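Local coordinates for putative cell adhesion protein (Bacteroides fragilis, PDB 4H40), which probably acts as a fimbrillin-like building block of pili in a gut bacterium and may take part in cell adhesion, at residues F49-G54 with Y76-A81; P18-Y23 with S87-C92. All coordinates share one frame; numbering follows the deposited sequence.

Contact 1: F49-G54 with Y76-A81; sequences FLLEDG and YLVRNA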
loop_
_atom_site.group_PDB
_atom_site.type_symbol
_atom_site.label_atom_id
_atom_site.label_comp_id
_atom_site.label_asym_id
_atom_site.label_seq_id
_atom_site.Cartn_x
_atom_site.Cartn_y
_atom_site.Cartn_z
ATOM N N PHE B 49 4.084 -27.730 -11.054
ATOM C CA PHE B 49 3.990 -28.537 -9.851
ATOM C C PHE B 49 3.159 -29.765 -10.137
ATOM O O PHE B 49 2.401 -29.771 -11.103
ATOM C CB PHE B 49 3.358 -27.731 -8.714
ATOM C CG PHE B 49 4.227 -26.683 -8.061
ATOM C CD1 PHE B 49 5.496 -26.398 -8.555
ATOM C CD2 PHE B 49 3.761 -25.950 -6.972
ATOM C CE1 PHE B 49 6.276 -25.389 -7.987
ATOM C CE2 PHE B 49 4.561 -24.961 -6.380
ATOM C CZ PHE B 49 5.817 -24.688 -6.894
ATOM N N LEU B 50 3.297 -30.813 -9.302
ATOM C CA LEU B 50 2.477 -32.015 -9.448
ATOM C C LEU B 50 1.119 -31.701 -8.910
ATOM O O LEU B 50 1.040 -30.945 -7.936
ATOM C CB LEU B 50 3.055 -33.209 -8.676
ATOM C CG LEU B 50 4.460 -33.693 -8.950
ATOM C CD1 LEU B 50 4.815 -34.777 -7.961
ATOM C CD2 LEU B 50 4.596 -34.240 -10.355
ATOM N N LEU B 51 0.053 -32.292 -9.488
ATOM C CA LEU B 51 -1.302 -32.109 -8.971
ATOM C C LEU B 51 -1.301 -32.594 -7.530
ATOM O O LEU B 51 -0.653 -33.599 -7.239
ATOM C CB LEU B 51 -2.330 -32.870 -9.832
ATOM C CG LEU B 51 -2.396 -32.484 -11.315
ATOM C CD1 LEU B 51 -3.302 -33.424 -12.099
ATOM C CD2 LEU B 51 -2.849 -31.040 -11.493
ATOM N N GLU B 52 -1.920 -31.859 -6.619
ATOM C CA GLU B 52 -1.891 -32.211 -5.195
ATOM C C GLU B 52 -2.595 -33.554 -4.916
ATOM O O GLU B 52 -3.648 -33.854 -5.478
ATOM C CB GLU B 52 -2.471 -31.087 -4.310
ATOM C CG GLU B 52 -1.714 -29.756 -4.387
ATOM C CD GLU B 52 -0.217 -29.775 -4.099
ATOM O OE1 GLU B 52 0.196 -30.494 -3.159
ATOM O OE2 GLU B 52 0.541 -29.062 -4.803
ATOM N N ASP B 53 -1.946 -34.389 -4.108
ATOM C CA ASP B 53 -2.456 -35.694 -3.712
ATOM C C ASP B 53 -3.841 -35.537 -3.061
ATOM O O ASP B 53 -4.010 -34.676 -2.191
ATOM C CB ASP B 53 -1.453 -36.348 -2.745
ATOM C CG ASP B 53 -1.689 -37.813 -2.473
ATOM O OD1 ASP B 53 -2.553 -38.125 -1.632
ATOM O OD2 ASP B 53 -0.960 -38.646 -3.047
ATOM N N GLY B 54 -4.814 -36.324 -3.532
ATOM C CA GLY B 54 -6.181 -36.312 -3.017
ATOM C C GLY B 54 -7.132 -35.387 -3.750
ATOM O O GLY B 54 -8.342 -35.426 -3.512
ATOM N N TYR B 76 -11.515 -38.144 -11.866
ATOM C CA TYR B 76 -10.361 -38.932 -11.413
ATOM C C TYR B 76 -9.829 -38.464 -10.074
ATOM O O TYR B 76 -9.946 -37.282 -9.765
ATOM C CB TYR B 76 -9.227 -38.881 -12.447
ATOM C CG TYR B 76 -9.564 -39.582 -13.737
ATOM C CD1 TYR B 76 -10.221 -38.912 -14.769
ATOM C CD2 TYR B 76 -9.208 -40.910 -13.945
ATOM C CE1 TYR B 76 -10.538 -39.554 -15.966
ATOM C CE2 TYR B 76 -9.530 -41.567 -15.136
ATOM C CZ TYR B 76 -10.192 -40.881 -16.146
ATOM O OH TYR B 76 -10.472 -41.483 -17.348
ATOM N N LEU B 77 -9.253 -39.390 -9.280
ATOM C CA LEU B 77 -8.630 -39.069 -7.996
ATOM C C LEU B 77 -7.114 -39.097 -8.180
ATOM O O LEU B 77 -6.579 -40.003 -8.826
ATOM C CB LEU B 77 -9.087 -40.017 -6.874
ATOM C CG LEU B 77 -8.508 -39.751 -5.477
ATOM C CD1 LEU B 77 -9.104 -38.507 -4.846
ATOM C CD2 LEU B 77 -8.720 -40.916 -4.576
ATOM N N VAL B 78 -6.440 -38.069 -7.673
ATOM C CA VAL B 78 -4.989 -37.933 -7.796
ATOM C C VAL B 78 -4.314 -38.589 -6.590
ATOM O O VAL B 78 -4.711 -38.350 -5.444
ATOM C CB VAL B 78 -4.558 -36.437 -7.945
ATOM C CG1 VAL B 78 -3.033 -36.277 -8.029
ATOM C CG2 VAL B 78 -5.239 -35.763 -9.134
ATOM N N ARG B 79 -3.296 -39.407 -6.863
ATOM C CA ARG B 79 -2.435 -40.040 -5.871
ATOM C C ARG B 79 -1.017 -40.004 -6.415
ATOM O O ARG B 79 -0.726 -40.604 -7.457
ATOM C CB ARG B 79 -2.863 -41.478 -5.484
ATOM C CG ARG B 79 -4.164 -41.616 -4.685
ATOM C CD ARG B 79 -4.180 -40.942 -3.319
ATOM N NE ARG B 79 -5.550 -40.871 -2.808
ATOM C CZ ARG B 79 -5.949 -40.108 -1.796
ATOM N NH1 ARG B 79 -5.083 -39.324 -1.164
ATOM N NH2 ARG B 79 -7.220 -40.113 -1.414
ATOM N N ASN B 80 -0.143 -39.249 -5.725
ATOM C CA ASN B 80 1.267 -39.089 -6.071
ATOM C C ASN B 80 2.028 -40.356 -5.661
ATOM O O ASN B 80 2.956 -40.320 -4.847
ATOM C CB ASN B 80 1.839 -37.818 -5.433
ATOM C CG ASN B 80 1.361 -36.535 -6.073
ATOM O OD1 ASN B 80 0.646 -36.519 -7.084
ATOM N ND2 ASN B 80 1.766 -35.421 -5.505
ATOM N N ALA B 81 1.612 -41.485 -6.274
ATOM C CA ALA B 81 2.113 -42.819 -6.013
ATOM C C ALA B 81 2.997 -43.361 -7.148
ATOM O O ALA B 81 3.512 -44.464 -7.007
ATOM C CB ALA B 81 0.940 -43.754 -5.772
#
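The carboxylate of Asp53 lies across the end of the Arg79 side chain and grips both that side chain and the backbone beyond it. Its CG stands anti to the backbone N (chi1 -168°), which carries the carboxylate over to the turn that follows strand 74-79. OD1 takes a salt bridge from Arg79 NH1 at 2.8 Å, on its syn side but tilted from the carboxylate plane. The bond lies near the plane of the guanidinium, and the two flat groups are turned 55° apart. OD2 receives the backbone N of Asn80 at 2.9 Å on its anti side, so one carboxylate bridges two successive residues. Asn80 centres an inverse gamma turn, and the N-H of that residue is the one Asp53 OD2 takes up. Next to the salt bridge, Gly54 CA sits over one face of the guanidinium, toward its rim. Gly54, which has a positive phi (93°), gives its N-H to Val78 O, with Gly54 N 2.8 Å from that oxygen. On the buried side Val78 CG1 meets Leu51 CB at 3.9 Å, and Leu51 also packs on Ile57 and Tyr23. The loop 49-54 thus runs past the end of strand 74-79 just before entering strand 56-62, the antiparallel partner of strand 74-79; strand 88-94 flanks 74-79 as its other neighbour.

Contact 2: P18-Y23 with S87-C92; sequences PVAGGY and SLLYPC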
loop_
_atom_site.group_PDB
_atom_site.type_symbol
_atom_site.label_atom_id
_atom_site.label_comp_id
_atom_site.label_asym_id
_atom_site.label_seq_id
_atom_site.Cartn_x
_atom_site.Cartn_y
_atom_site.Cartn_z
ATOM N N PRO B 18 -5.542 -41.643 -18.634
ATOM C CA PRO B 18 -5.033 -40.270 -18.644
ATOM C C PRO B 18 -3.789 -40.119 -17.774
ATOM O O PRO B 18 -3.678 -40.741 -16.711
ATOM C CB PRO B 18 -6.215 -39.445 -18.139
ATOM C CG PRO B 18 -6.990 -40.368 -17.315
ATOM C CD PRO B 18 -6.717 -41.775 -17.757
ATOM N N VAL B 19 -2.836 -39.312 -18.251
ATOM C CA VAL B 19 -1.574 -39.051 -17.565
ATOM C C VAL B 19 -1.539 -37.563 -17.207
ATOM O O VAL B 19 -1.638 -36.709 -18.090
ATOM C CB VAL B 19 -0.370 -39.533 -18.423
ATOM C CG1 VAL B 19 0.951 -38.917 -17.968
ATOM C CG2 VAL B 19 -0.283 -41.057 -18.399
ATOM N N ALA B 20 -1.446 -37.278 -15.893
ATOM C CA ALA B 20 -1.407 -35.931 -15.313
ATOM C C ALA B 20 -0.306 -35.059 -15.923
ATOM O O ALA B 20 0.818 -35.532 -16.132
ATOM C CB ALA B 20 -1.212 -36.017 -13.803
ATOM N N GLY B 21 -0.655 -33.802 -16.206
ATOM C CA GLY B 21 0.262 -32.835 -16.791
ATOM C C GLY B 21 0.720 -31.771 -15.822
ATOM O O GLY B 21 1.499 -30.893 -16.195
ATOM N N GLY B 22 0.236 -31.857 -14.585
ATOM C CA GLY B 22 0.566 -30.947 -13.501
ATOM C C GLY B 22 -0.206 -29.649 -13.528
ATOM O O GLY B 22 -1.253 -29.551 -14.177
ATOM N N TYR B 23 0.279 -28.656 -12.781
ATOM C CA TYR B 23 -0.366 -27.358 -12.783
ATOM C C TYR B 23 0.652 -26.231 -12.613
ATOM O O TYR B 23 1.756 -26.441 -12.105
ATOM C CB TYR B 23 -1.489 -27.263 -11.726
ATOM C CG TYR B 23 -1.035 -27.067 -10.295
ATOM C CD1 TYR B 23 -0.661 -28.148 -9.508
ATOM C CD2 TYR B 23 -1.089 -25.818 -9.697
ATOM C CE1 TYR B 23 -0.334 -27.989 -8.162
ATOM C CE2 TYR B 23 -0.744 -25.638 -8.358
ATOM C CZ TYR B 23 -0.351 -26.726 -7.594
ATOM O OH TYR B 23 -0.006 -26.545 -6.269
ATOM N N SER B 87 2.507 -38.341 -10.199
ATOM C CA SER B 87 1.056 -38.425 -10.057
ATOM C C SER B 87 0.456 -39.600 -10.869
ATOM O O SER B 87 0.919 -39.895 -11.984
ATOM C CB SER B 87 0.402 -37.117 -10.487
ATOM O OG SER B 87 0.854 -36.031 -9.696
ATOM N N LEU B 88 -0.587 -40.258 -10.278
ATOM C CA LEU B 88 -1.398 -41.320 -10.891
ATOM C C LEU B 88 -2.892 -40.965 -10.777
ATOM O O LEU B 88 -3.319 -40.486 -9.718
ATOM C CB LEU B 88 -1.106 -42.695 -10.271
ATOM C CG LEU B 88 0.355 -43.187 -10.331
ATOM C CD1 LEU B 88 0.509 -44.479 -9.600
ATOM C CD2 LEU B 88 0.858 -43.328 -11.769
ATOM N N LEU B 89 -3.674 -41.170 -11.867
ATOM C CA LEU B 89 -5.107 -40.799 -11.932
ATOM C C LEU B 89 -6.034 -42.021 -11.875
ATOM O O LEU B 89 -6.003 -42.890 -12.762
ATOM C CB LEU B 89 -5.392 -39.970 -13.195
ATOM C CG LEU B 89 -4.603 -38.661 -13.332
ATOM C CD1 LEU B 89 -4.665 -38.123 -14.750
ATOM C CD2 LEU B 89 -5.108 -37.616 -12.380
ATOM N N TYR B 90 -6.860 -42.084 -10.814
ATOM C CA TYR B 90 -7.761 -43.206 -10.566
ATOM C C TYR B 90 -9.217 -42.840 -10.798
ATOM O O TYR B 90 -9.721 -41.936 -10.135
ATOM C CB TYR B 90 -7.594 -43.727 -9.131
ATOM C CG TYR B 90 -6.196 -44.207 -8.822
ATOM C CD1 TYR B 90 -5.234 -43.335 -8.323
ATOM C CD2 TYR B 90 -5.836 -45.546 -9.008
ATOM C CE1 TYR B 90 -3.937 -43.772 -8.046
ATOM C CE2 TYR B 90 -4.545 -45.994 -8.736
ATOM C CZ TYR B 90 -3.600 -45.107 -8.246
ATOM O OH TYR B 90 -2.332 -45.554 -7.960
ATOM N N PRO B 91 -9.933 -43.567 -11.676
ATOM C CA PRO B 91 -11.357 -43.259 -11.889
ATOM C C PRO B 91 -12.125 -43.245 -10.569
ATOM O O PRO B 91 -11.909 -44.101 -9.712
ATOM C CB PRO B 91 -11.832 -44.395 -12.811
ATOM C CG PRO B 91 -10.613 -44.842 -13.515
ATOM C CD PRO B 91 -9.490 -44.690 -12.529
ATOM N N CYS B 92 -12.960 -42.232 -10.378
ATOM C CA CYS B 92 -13.740 -42.103 -9.154
ATOM C C CYS B 92 -15.120 -41.513 -9.459
ATOM O O CYS B 92 -15.420 -41.169 -10.608
ATOM C CB CYS B 92 -12.985 -41.272 -8.113
ATOM S SG CYS B 92 -12.786 -39.518 -8.539
#
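Leu89 points its CD1 methyl into the backbone of the 18-23 segment, where Pro18, Val19 and Ala20 together receive it. The methyl lies 3.4 Å from Pro18 O and 3.5 Å from Ala20 N, so it rests on backbone as well as on side chains. Pro18 CB approaches the same CD1 at 4.0 Å, the proline ring crossing the leucine at a slant, and Ala20 CB comes in beside it at 4.2 Å. The leucine CG is anti to its own carbonyl carbon (chi1 -59°), which puts CG on the side of Pro18 O, 4.1 Å from it. Two residues earlier in the chain, Ser87 CB meets Ala20 CB at 3.8 Å. No hydrogen bond joins the two segments, and the contact is van der Waals packing alone. This is consistent with the layered beta-sandwich of transthyretin-like domains: strand 14-19 belongs to a small three-stranded sheet, strand 88-94 to a different set of strands, and Leu89 spans from one set to the other. Further out, each side has its own neighbours. Val19 is tied by backbone bonds to Leu172 and Leu174, at and just beyond strand 169-173; its CB is directed away from 87-92, and the side chain packs on Thr171 and Tyr173. The ring of Tyr76 packs on Pro18, and Pro91 touches Tyr76 too, while Val78 packs beside Leu89 from strand 74-79. Leu51 packs against Ala20, and Ser87 OG probably hydrogen-bonds to the side-chain amide of Asn80.

From the N terminus the chain runs along strand 14-19 into 18-23, the first half of contact 2, then on through strand 23-24, which starts at the end of that segment, and a long loop to 49-54, which opens contact 1. Strands 56-62 and 74-79 follow, and 76-81 closes contact 1 over 21 intervening residues. A short connection then leads to 87-92, which closes contact 2, so contact 1 is nested inside the larger loop. Their centres lie about 7 Å apart. A probable hydrogen bond from Leu77 N to Tyr90 O links the paired strands 74-79 and 88-94. Contact 1 ties a loop to this strand pair; contact 2 joins the pair to the small sheet of strand 14-19.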